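Local coordinates for LPS-assembly lipoprotein (Caulobacter crescentus, PDB 4KWY) that is an LptE-family lipoprotein that probably takes part in assembling lipopolysaccharide at the outer membrane, at residues Val59-Asp62 against Asn66-Glu69; Leu70-Asp75 against Arg117-Ala122. One frame throughout, in Å; residues are numbered along the deposited sequence.

Contact 1: residues Val59-Asp62 against Asn66-Glu69; sequences VRLD and NRFE
V59 pairs with E69 through two backbone hydrogen bonds. V59 N gives to E69 O at 2.8 Å, and E69 N gives to V59 O at 2.7 Å. V59 O also takes a CA-H...O contact from F68 CA. R60 is opposite F68 in a non-hydrogen-bonded pair, and both side chains lie on one face of the sheet. CG of R60 is anti to its backbone N (chi1 -169°), and the chain bends at chi3. The F68 ring presents its CZ edge to one face of the R60 guanidinium, near the rim, with R60 NH2 3.3 Å from F68 CZ. The two planes are 68° apart. N66 OD1 lies at the guanidinium edge, in its plane, and accepts from R60 NH1 at 3.3 Å; the bond from NH2 is weak. N66 ND2 turns to D102. The pairing forms the beta hairpin of strands 59-60 and 67-80, at the surface of the protein. The F68 ring also meets that of Y98 on strand 86-99, nearly parallel to it. An alanine here is likely to leave the R60 guanidinium freer to swing and Y98 without its ring partner. L61 N then bonds to R67 O at 2.9 Å. L61 CD1 rests on CG and CD of R67, both at 3.8 Å, while L61 CD2 meets E69 CB at 3.7 Å. The R67 guanidinium goes on to a salt bridge with D99.

Contact 2: residues Leu70-Asp75 against Arg117-Ala122; sequences LRMSVD and RAAAEA
M72, a selenomethionine, reaches from the strand to the helix and touches A118, A119 and A122. It is the main bump on the strand side. The helix offers it small residues. M72 CB sits 4.1 Å from A118 CB, where the two backbones come closest, with CA atoms 6.3 Å apart. With chi1 and chi2 both near 180° the chain is extended as far as SE, and it bends only at chi3. The selenium settles over the turn between A118 and A122. M72 SE is 3.8 Å from both A119 CA and A122 CB. A119 CB is a little farther away. The methyls of A118 and A122, one helical turn apart, thus meet the root and the selenium of the same side chain. This is the packing of a long helix, 104-135, on one face of a beta sheet. The axes of the two short segments approach to 8.7 Å and cross at -37°, with their chain directions roughly aligned. No hydrogen bond joins the segments; the contact is apolar and buried. F55 of helix 52-56 touches both M72 and A118, and V50 of strand 44-50 touches M72. On the helix side, A119 packs on L25 and A122 on L26, both of helix 21-34. Short alanine side chains let the helix backbone itself approach M72 SE, which lies 4.1 Å from A118 C.

Contacts 1 and 2 follow one another along the chain, and both use strand 67-80. Contact 1 takes its first residues and contact 2 the next ones, with centres about 17 Å apart. Apart from adjoining in sequence, the two sets of segments do not touch. Contact 1 is a local hairpin with strand 59-60, at the surface about 22 Å from the centre of the chain. Contact 2 lies about 6 Å from that centre and joins segments about 40 residues apart in sequence, because the chain passes through strand 86-99 before helix 104-135. One strand therefore carries a surface hairpin at its start and core packing against the long helix farther on.

Contact 1: residues Val59-Asp62 against Asn66-Glu69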
loop_
_atom_site.group_PDB
_atom_site.type_symbol
_atom_site.label_atom_id
_atom_site.label_comp_id
_atom_site.label_asym_id
_atom_site.label_seq_id
_atom_site.Cartn_x
_atom_site.Cartn_y
_atom_site.Cartn_z
ATOM N N VAL A 59 -0.023 18.763 0.799
ATOM C CA VAL A 59 -0.850 19.930 1.098
ATOM C C VAL A 59 -0.278 20.692 2.277
ATOM O O VAL A 59 -0.210 20.139 3.363
ATOM C CB VAL A 59 -2.300 19.497 1.375
ATOM C CG1 VAL A 59 -3.170 20.685 1.752
ATOM C CG2 VAL A 59 -2.882 18.738 0.197
ATOM N N ARG A 60 0.100 21.962 2.070
ATOM C CA ARG A 60 0.650 22.816 3.111
ATOM C C ARG A 60 -0.365 23.035 4.239
ATOM O O ARG A 60 -1.572 23.192 4.010
ATOM C CB ARG A 60 1.091 24.151 2.519
ATOM C CG ARG A 60 1.916 25.039 3.458
ATOM C CD ARG A 60 2.404 26.280 2.750
ATOM N NE ARG A 60 3.514 25.998 1.831
ATOM C CZ ARG A 60 4.784 25.838 2.202
ATOM N NH1 ARG A 60 5.128 25.920 3.485
ATOM N NH2 ARG A 60 5.719 25.585 1.294
ATOM N N LEU A 61 0.136 22.975 5.454
ATOM C CA LEU A 61 -0.666 23.173 6.642
ATOM C C LEU A 61 -0.368 24.555 7.207
ATOM O O LEU A 61 0.684 25.158 6.933
ATOM C CB LEU A 61 -0.419 22.068 7.704
ATOM C CG LEU A 61 -0.615 20.591 7.293
ATOM C CD1 LEU A 61 -0.462 19.696 8.482
ATOM C CD2 LEU A 61 -2.009 20.348 6.676
ATOM N N ASP A 62 -1.337 25.067 7.960
ATOM C CA ASP A 62 -1.280 26.348 8.639
ATOM C C ASP A 62 -0.486 26.162 9.950
ATOM O O ASP A 62 -0.003 25.042 10.225
ATOM C CB ASP A 62 -2.721 26.847 8.897
ATOM C CG ASP A 62 -3.625 26.812 7.679
ATOM O OD1 ASP A 62 -3.313 27.502 6.688
ATOM O OD2 ASP A 62 -4.659 26.110 7.726
ATOM N N ASN A 66 6.507 25.046 6.603
ATOM C CA ASN A 66 6.917 23.939 5.746
ATOM C C ASN A 66 6.416 22.581 6.260
ATOM O O ASN A 66 7.124 21.600 6.077
ATOM C CB ASN A 66 8.454 23.926 5.514
ATOM C CG ASN A 66 8.970 24.995 4.557
ATOM O OD1 ASN A 66 8.336 25.349 3.551
ATOM N ND2 ASN A 66 10.172 25.494 4.811
ATOM N N ARG A 67 5.199 22.517 6.884
ATOM C CA ARG A 67 4.580 21.240 7.275
ATOM C C ARG A 67 3.534 20.885 6.221
ATOM O O ARG A 67 2.724 21.729 5.841
ATOM C CB ARG A 67 3.978 21.196 8.701
ATOM C CG ARG A 67 3.280 19.822 8.977
ATOM C CD ARG A 67 2.844 19.536 10.405
ATOM N NE ARG A 67 3.998 19.512 11.307
ATOM C CZ ARG A 67 3.965 19.911 12.570
ATOM N NH1 ARG A 67 2.825 20.307 13.119
ATOM N NH2 ARG A 67 5.071 19.915 13.298
ATOM N N PHE A 68 3.553 19.652 5.745
ATOM C CA PHE A 68 2.641 19.225 4.698
ATOM C C PHE A 68 1.883 17.991 5.089
ATOM O O PHE A 68 2.402 17.194 5.864
ATOM C CB PHE A 68 3.439 18.939 3.420
ATOM C CG PHE A 68 3.894 20.170 2.685
ATOM C CD1 PHE A 68 5.035 20.864 3.087
ATOM C CD2 PHE A 68 3.181 20.647 1.594
ATOM C CE1 PHE A 68 5.432 22.028 2.424
ATOM C CE2 PHE A 68 3.566 21.822 0.947
ATOM C CZ PHE A 68 4.698 22.489 1.351
ATOM N N GLU A 69 0.648 17.831 4.558
ATOM C CA GLU A 69 -0.157 16.627 4.763
ATOM C C GLU A 69 -0.311 15.925 3.437
ATOM O O GLU A 69 -0.635 16.536 2.428
ATOM C CB GLU A 69 -1.516 16.870 5.416
ATOM C CG GLU A 69 -2.169 15.553 5.840
ATOM C CD GLU A 69 -3.499 15.633 6.565
ATOM O OE1 GLU A 69 -4.523 15.901 5.896
ATOM O OE2 GLU A 69 -3.530 15.353 7.786
#

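Contact 2: residues Leu70-Asp75 against Arg117-Ala122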
loop_
_atom_site.group_PDB
_atom_site.type_symbol
_atom_site.label_atom_id
_atom_site.label_comp_id
_atom_site.label_asym_id
_atom_site.label_seq_id
_atom_site.Cartn_x
_atom_site.Cartn_y
_atom_site.Cartn_z
ATOM N N LEU A 70 -0.038 14.636 3.442
ATOM C CA LEU A 70 -0.093 13.802 2.273
ATOM C C LEU A 70 -1.094 12.682 2.517
ATOM O O LEU A 70 -1.121 12.084 3.593
ATOM C CB LEU A 70 1.313 13.288 2.072
ATOM C CG LEU A 70 1.596 12.483 0.846
ATOM C CD1 LEU A 70 1.996 13.381 -0.305
ATOM C CD2 LEU A 70 2.728 11.596 1.150
ATOM N N ARG A 71 -1.956 12.443 1.533
ATOM C CA ARG A 71 -3.009 11.453 1.651
ATOM C C ARG A 71 -2.882 10.349 0.621
ATOM O O ARG A 71 -2.702 10.603 -0.566
ATOM C CB ARG A 71 -4.374 12.121 1.534
ATOM C CG ARG A 71 -5.498 11.214 1.974
ATOM C CD ARG A 71 -6.734 12.008 2.239
ATOM N NE ARG A 71 -7.920 11.160 2.169
ATOM C CZ ARG A 71 -9.023 11.468 1.498
ATOM N NH1 ARG A 71 -9.098 12.606 0.819
ATOM N NH2 ARG A 71 -10.059 10.640 1.501
HETATM N N MSE A 72 -2.930 9.114 1.105
HETATM C CA MSE A 72 -2.901 7.965 0.227
HETATM C C MSE A 72 -4.264 7.286 0.309
HETATM O O MSE A 72 -4.628 6.732 1.352
HETATM C CB MSE A 72 -1.762 6.994 0.537
HETATM C CG MSE A 72 -1.766 5.818 -0.450
HETATM SE SE MSE A 72 -0.351 4.608 -0.169
HETATM C CE MSE A 72 0.394 4.746 -1.873
ATOM N N SER A 73 -4.995 7.323 -0.817
ATOM C CA SER A 73 -6.308 6.710 -0.980
ATOM C C SER A 73 -6.173 5.546 -1.926
ATOM O O SER A 73 -5.658 5.710 -3.039
ATOM C CB SER A 73 -7.298 7.730 -1.514
ATOM O OG SER A 73 -7.361 8.826 -0.626
ATOM N N VAL A 74 -6.573 4.349 -1.470
ATOM C CA VAL A 74 -6.424 3.132 -2.272
ATOM C C VAL A 74 -7.691 2.315 -2.267
ATOM O O VAL A 74 -8.160 1.892 -1.217
ATOM C CB VAL A 74 -5.250 2.218 -1.777
ATOM C CG1 VAL A 74 -4.790 1.261 -2.878
ATOM C CG2 VAL A 74 -4.083 3.013 -1.186
ATOM N N ASP A 75 -8.178 2.010 -3.448
ATOM C CA ASP A 75 -9.252 1.043 -3.651
ATOM C C ASP A 75 -8.566 -0.194 -4.114
ATOM O O ASP A 75 -7.701 -0.089 -4.979
ATOM C CB ASP A 75 -10.300 1.529 -4.669
ATOM C CG ASP A 75 -11.279 2.514 -4.076
ATOM O OD1 ASP A 75 -12.093 2.104 -3.222
ATOM O OD2 ASP A 75 -11.240 3.687 -4.472
ATOM N N ARG A 117 6.224 6.357 4.238
ATOM C CA ARG A 117 5.513 6.144 5.490
ATOM C C ARG A 117 4.007 5.926 5.241
ATOM O O ARG A 117 3.408 5.053 5.876
ATOM C CB ARG A 117 5.774 7.310 6.436
ATOM C CG ARG A 117 7.184 7.249 7.030
ATOM C CD ARG A 117 7.330 8.215 8.189
ATOM N NE ARG A 117 7.490 9.593 7.740
ATOM C CZ ARG A 117 6.551 10.527 7.835
ATOM N NH1 ARG A 117 5.376 10.245 8.385
ATOM N NH2 ARG A 117 6.781 11.752 7.392
ATOM N N ALA A 118 3.416 6.665 4.278
ATOM C CA ALA A 118 2.014 6.480 3.881
ATOM C C ALA A 118 1.845 5.084 3.297
ATOM O O ALA A 118 1.008 4.318 3.781
ATOM C CB ALA A 118 1.604 7.549 2.875
ATOM N N ALA A 119 2.728 4.711 2.340
ATOM C CA ALA A 119 2.701 3.394 1.682
ATOM C C ALA A 119 2.897 2.238 2.687
ATOM O O ALA A 119 2.251 1.202 2.542
ATOM C CB ALA A 119 3.750 3.319 0.582
ATOM N N ALA A 120 3.792 2.413 3.686
ATOM C CA ALA A 120 4.087 1.428 4.734
ATOM C C ALA A 120 2.863 1.206 5.621
ATOM O O ALA A 120 2.500 0.062 5.840
ATOM C CB ALA A 120 5.283 1.878 5.558
ATOM N N GLU A 121 2.185 2.280 6.047
ATOM C CA GLU A 121 0.957 2.193 6.862
ATOM C C GLU A 121 -0.216 1.633 6.058
ATOM O O GLU A 121 -0.978 0.849 6.613
ATOM C CB GLU A 121 0.579 3.553 7.480
ATOM C CG GLU A 121 -0.611 3.540 8.456
ATOM C CD GLU A 121 -0.699 2.521 9.588
ATOM O OE1 GLU A 121 0.348 1.972 10.009
ATOM O OE2 GLU A 121 -1.830 2.302 10.083
ATOM N N ALA A 122 -0.369 2.026 4.769
ATOM C CA ALA A 122 -1.401 1.472 3.887
ATOM C C ALA A 122 -1.192 -0.022 3.720
ATOM O O ALA A 122 -2.157 -0.769 3.862
ATOM C CB ALA A 122 -1.391 2.164 2.539
#